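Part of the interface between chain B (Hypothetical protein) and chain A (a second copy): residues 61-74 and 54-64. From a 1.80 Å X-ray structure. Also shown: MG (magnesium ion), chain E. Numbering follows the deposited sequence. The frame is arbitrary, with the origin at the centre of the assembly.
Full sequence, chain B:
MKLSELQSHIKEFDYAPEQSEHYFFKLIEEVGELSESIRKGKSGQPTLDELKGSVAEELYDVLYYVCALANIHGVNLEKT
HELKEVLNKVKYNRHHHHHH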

# COMPACT_ATOMS: atom_id res chain seq x y z
N ASP B 61 -7.66 0.76 -12.76
CA ASP B 61 -8.21 1.56 -11.66
C ASP B 61 -7.11 2.27 -10.87
O ASP B 61 -7.28 3.43 -10.48
CB ASP B 61 -9.10 0.72 -10.72
CG ASP B 61 -10.41 0.25 -11.38
OD1 ASP B 61 -10.78 0.73 -12.45
OD2 ASP B 61 -11.09 -0.62 -10.80
N VAL B 62 -5.99 1.58 -10.65
CA VAL B 62 -4.83 2.22 -10.01
C VAL B 62 -4.34 3.40 -10.88
O VAL B 62 -4.10 4.49 -10.35
CB VAL B 62 -3.70 1.22 -9.78
CG1 VAL B 62 -2.49 1.95 -9.25
CG2 VAL B 62 -4.13 0.18 -8.70
N LEU B 63 -4.21 3.16 -12.18
CA LEU B 63 -3.80 4.18 -13.15
C LEU B 63 -4.71 5.41 -13.08
O LEU B 63 -4.22 6.54 -13.10
CB LEU B 63 -3.84 3.61 -14.59
CG LEU B 63 -3.68 4.59 -15.76
CD1 LEU B 63 -2.31 5.22 -15.68
CD2 LEU B 63 -3.88 3.88 -17.09
N TYR B 64 -6.03 5.17 -13.04
CA TYR B 64 -7.01 6.25 -12.97
C TYR B 64 -6.66 7.18 -11.82
O TYR B 64 -6.66 8.41 -12.01
CB TYR B 64 -8.43 5.71 -12.80
CG TYR B 64 -9.48 6.80 -12.72
CD1 TYR B 64 -10.13 7.25 -13.86
CD2 TYR B 64 -9.80 7.40 -11.48
CE1 TYR B 64 -11.08 8.28 -13.79
CE2 TYR B 64 -10.76 8.43 -11.41
CZ TYR B 64 -11.38 8.85 -12.56
OH TYR B 64 -12.33 9.85 -12.51
N TYR B 65 -6.39 6.61 -10.65
CA TYR B 65 -6.12 7.43 -9.46
C TYR B 65 -4.74 8.06 -9.44
O TYR B 65 -4.56 9.13 -8.88
CB TYR B 65 -6.48 6.69 -8.15
CG TYR B 65 -7.99 6.55 -8.04
CD1 TYR B 65 -8.62 5.31 -8.19
CD2 TYR B 65 -8.80 7.69 -7.89
CE1 TYR B 65 -10.03 5.21 -8.14
CE2 TYR B 65 -10.18 7.60 -7.86
CZ TYR B 65 -10.79 6.36 -7.98
OH TYR B 65 -12.16 6.32 -7.92
N VAL B 66 -3.77 7.41 -10.08
CA VAL B 66 -2.46 8.04 -10.31
C VAL B 66 -2.67 9.33 -11.15
O VAL B 66 -2.14 10.39 -10.81
CB VAL B 66 -1.47 7.04 -10.99
CG1 VAL B 66 -0.24 7.76 -11.57
CG2 VAL B 66 -1.03 5.95 -9.98
N CYS B 67 -3.47 9.24 -12.21
CA CYS B 67 -3.73 10.40 -13.08
C CYS B 67 -4.56 11.46 -12.35
O CYS B 67 -4.33 12.66 -12.51
CB CYS B 67 -4.44 9.97 -14.35
SG CYS B 67 -3.39 8.95 -15.43
N ALA B 68 -5.50 11.02 -11.52
CA ALA B 68 -6.32 11.96 -10.75
C ALA B 68 -5.43 12.73 -9.74
O ALA B 68 -5.57 13.94 -9.59
CB ALA B 68 -7.45 11.22 -10.03
N LEU B 69 -4.53 12.02 -9.06
CA LEU B 69 -3.57 12.66 -8.15
C LEU B 69 -2.60 13.62 -8.87
O LEU B 69 -2.26 14.68 -8.34
CB LEU B 69 -2.79 11.62 -7.32
CG LEU B 69 -3.57 10.94 -6.17
CD1 LEU B 69 -2.83 9.69 -5.70
CD2 LEU B 69 -3.71 11.93 -5.00
N ALA B 70 -2.17 13.26 -10.08
CA ALA B 70 -1.31 14.15 -10.87
C ALA B 70 -2.03 15.47 -11.17
O ALA B 70 -1.46 16.57 -11.02
CB ALA B 70 -0.86 13.46 -12.15
N ASN B 71 -3.29 15.37 -11.57
CA ASN B 71 -4.10 16.54 -11.86
C ASN B 71 -4.15 17.49 -10.66
O ASN B 71 -3.87 18.69 -10.79
CB ASN B 71 -5.52 16.11 -12.28
CG ASN B 71 -6.44 17.29 -12.55
OD1 ASN B 71 -7.02 17.86 -11.63
ND2 ASN B 71 -6.58 17.67 -13.82
N ILE B 72 -4.51 16.94 -9.50
CA ILE B 72 -4.69 17.78 -8.30
C ILE B 72 -3.38 18.35 -7.74
O ILE B 72 -3.35 19.49 -7.26
CB ILE B 72 -5.57 17.10 -7.23
CG1 ILE B 72 -6.09 18.15 -6.25
CG2 ILE B 72 -4.86 16.01 -6.51
CD1 ILE B 72 -6.78 19.35 -6.95
N HIS B 73 -2.30 17.60 -7.92
CA HIS B 73 -0.97 18.02 -7.48
C HIS B 73 -0.18 18.83 -8.50
O HIS B 73 0.98 19.16 -8.25
CB HIS B 73 -0.17 16.79 -7.02
CG HIS B 73 -0.61 16.30 -5.69
ND1 HIS B 73 -0.11 16.81 -4.51
CD2 HIS B 73 -1.55 15.39 -5.33
CE1 HIS B 73 -0.70 16.21 -3.49
NE2 HIS B 73 -1.58 15.35 -3.96
N GLY B 74 -0.81 19.16 -9.62
CA GLY B 74 -0.18 20.04 -10.61
C GLY B 74 0.96 19.37 -11.35
O GLY B 74 1.86 20.05 -11.85
MG MG E . 10.37 6.17 -6.23
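Chain A (54-64) SVAEELYDVLY

Two copies of the same helix, laid nearly antiparallel, can build an interface mainly from aliphatic side chains, and the contact between these two chains is a clear example. Residues 55-64 of chain A form a helix that continues beyond the stretch, and it lies against helix 61-72 of chain B with an angle of 165° between their N-to-C directions (signed crossing angle -165°). The axes approach to 9.9 Å. Because the chains run in opposing senses, the register counts up on one side as it counts down on the other: L63(A) faces L63(B), with CA atoms 6.5 Å apart, L59(A) faces V66(B) at 6.0 Å between CA atoms, and V55(A) comes level with H73(B), where the CA atoms are 7.5 Å apart.

The backbone of chain A is regular. S54(A), with phi/psi of -74/157°, precedes the first turn and caps it: its OG accepts from E57(A) N at 3.1 Å. From there the i to i+4 ladder runs unbroken, for instance from L59(A) N to V55(A) O at 2.8 Å and from L63(A) N to L59(A) O at 2.9 Å.

Apolar packing does most of the work across the contact. L59(A), with rotamer m,t and its CA-to-CB bond directed toward chain B, gives up the most area and touches three residues. Its CD2 lies 4.1 Å from V66(B) CG1 and 3.8 Å from L69(B) CB, while its CD1 reaches A70(B), 3.5 Å from CA and 3.9 Å from CB. The leucine thus lies close to the backbone of helix 61-72 at A70(B). One turn on, V62(A) CG1 packs 3.5 Å from V66(B) CG2 and 4.4 Å from V62(B) CG1, a like-with-like pair. L63(A) forms another: its CD1 meets L63(B) CD1 at 3.4 Å, although its CA-to-CB bond points sideways.

An aromatic contact marks the other end. V55(A) CG1 sits over one face of the H73(B) ring, 4.3 Å from the ring centroid and 26° off the normal, a CH-pi arrangement. Both ring nitrogens of H73(B) are hydrogen-bonded elsewhere in the structure.

No hydrogen bond crosses between the stretches. Polar chemistry in chain A is turned to another side of the helix, where E58(A) OE1 and D61(A) OD2 bind the magnesium ion MG at 2.4 and 2.5 Å. One helix can therefore carry a metal site and a hydrophobic contact with a second chain together.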

# COMPACT_ATOMS: atom_id res chain seq x y z
N SER A 54 9.88 13.99 -5.36
CA SER A 54 8.71 14.79 -5.66
C SER A 54 7.48 13.94 -5.84
O SER A 54 7.55 12.73 -6.16
CB SER A 54 8.95 15.66 -6.91
OG SER A 54 9.25 14.83 -8.02
N VAL A 55 6.33 14.55 -5.64
CA VAL A 55 5.08 13.85 -5.92
C VAL A 55 5.07 13.41 -7.40
O VAL A 55 4.68 12.27 -7.70
CB VAL A 55 3.83 14.72 -5.59
CG1 VAL A 55 2.57 14.04 -6.12
CG2 VAL A 55 3.72 14.93 -4.04
N ALA A 56 5.54 14.28 -8.29
CA ALA A 56 5.66 13.96 -9.72
C ALA A 56 6.46 12.67 -9.97
O ALA A 56 5.98 11.78 -10.70
CB ALA A 56 6.27 15.15 -10.52
N GLU A 57 7.65 12.57 -9.38
CA GLU A 57 8.47 11.37 -9.54
C GLU A 57 7.75 10.13 -9.05
O GLU A 57 7.76 9.10 -9.73
CB GLU A 57 9.81 11.48 -8.84
CG GLU A 57 10.61 10.19 -8.87
CD GLU A 57 12.02 10.36 -8.41
OE1 GLU A 57 12.27 10.27 -7.18
OE2 GLU A 57 12.89 10.58 -9.29
N GLU A 58 7.17 10.22 -7.86
CA GLU A 58 6.56 9.03 -7.25
C GLU A 58 5.32 8.60 -8.03
O GLU A 58 5.11 7.40 -8.21
CB GLU A 58 6.25 9.27 -5.76
CG GLU A 58 7.49 9.73 -4.90
CD GLU A 58 8.77 8.95 -5.15
OE1 GLU A 58 8.73 7.83 -5.70
OE2 GLU A 58 9.84 9.48 -4.79
N LEU A 59 4.51 9.56 -8.49
CA LEU A 59 3.38 9.23 -9.39
C LEU A 59 3.86 8.51 -10.67
O LEU A 59 3.29 7.47 -11.05
CB LEU A 59 2.54 10.46 -9.75
CG LEU A 59 1.65 10.99 -8.61
CD1 LEU A 59 1.10 12.32 -9.02
CD2 LEU A 59 0.51 10.01 -8.24
N TYR A 60 4.88 9.07 -11.32
CA TYR A 60 5.49 8.42 -12.48
C TYR A 60 6.00 7.00 -12.14
O TYR A 60 5.80 6.03 -12.91
CB TYR A 60 6.65 9.26 -13.10
CG TYR A 60 7.20 8.50 -14.28
CD1 TYR A 60 6.61 8.59 -15.54
CD2 TYR A 60 8.27 7.61 -14.12
CE1 TYR A 60 7.09 7.83 -16.61
CE2 TYR A 60 8.75 6.85 -15.16
CZ TYR A 60 8.17 6.96 -16.40
OH TYR A 60 8.67 6.19 -17.43
N ASP A 61 6.66 6.86 -11.00
CA ASP A 61 7.17 5.53 -10.60
C ASP A 61 6.04 4.52 -10.35
O ASP A 61 6.19 3.35 -10.71
CB ASP A 61 8.06 5.66 -9.36
CG ASP A 61 9.34 6.45 -9.60
OD1 ASP A 61 9.70 6.80 -10.76
OD2 ASP A 61 10.02 6.74 -8.60
N VAL A 62 4.92 4.95 -9.75
CA VAL A 62 3.77 4.07 -9.62
C VAL A 62 3.24 3.69 -11.01
O VAL A 62 3.00 2.50 -11.29
CB VAL A 62 2.66 4.66 -8.68
CG1 VAL A 62 1.46 3.78 -8.69
CG2 VAL A 62 3.24 4.81 -7.26
N LEU A 63 3.09 4.68 -11.88
CA LEU A 63 2.67 4.47 -13.27
C LEU A 63 3.56 3.47 -14.01
O LEU A 63 3.05 2.61 -14.75
CB LEU A 63 2.67 5.83 -14.01
CG LEU A 63 2.47 5.84 -15.52
CD1 LEU A 63 1.11 5.22 -15.84
CD2 LEU A 63 2.60 7.24 -16.06
N TYR A 64 4.87 3.59 -13.82
CA TYR A 64 5.83 2.70 -14.47
C TYR A 64 5.54 1.24 -14.09
O TYR A 64 5.46 0.37 -14.97
CB TYR A 64 7.27 3.06 -14.08
CG TYR A 64 8.32 2.13 -14.66
CD1 TYR A 64 9.05 2.48 -15.80
CD2 TYR A 64 8.62 0.90 -14.03
CE1 TYR A 64 10.01 1.62 -16.33
CE2 TYR A 64 9.59 0.04 -14.57
CZ TYR A 64 10.28 0.42 -15.71
OH TYR A 64 11.26 -0.40 -16.24
O HOH W 1 12.34 4.80 -7.06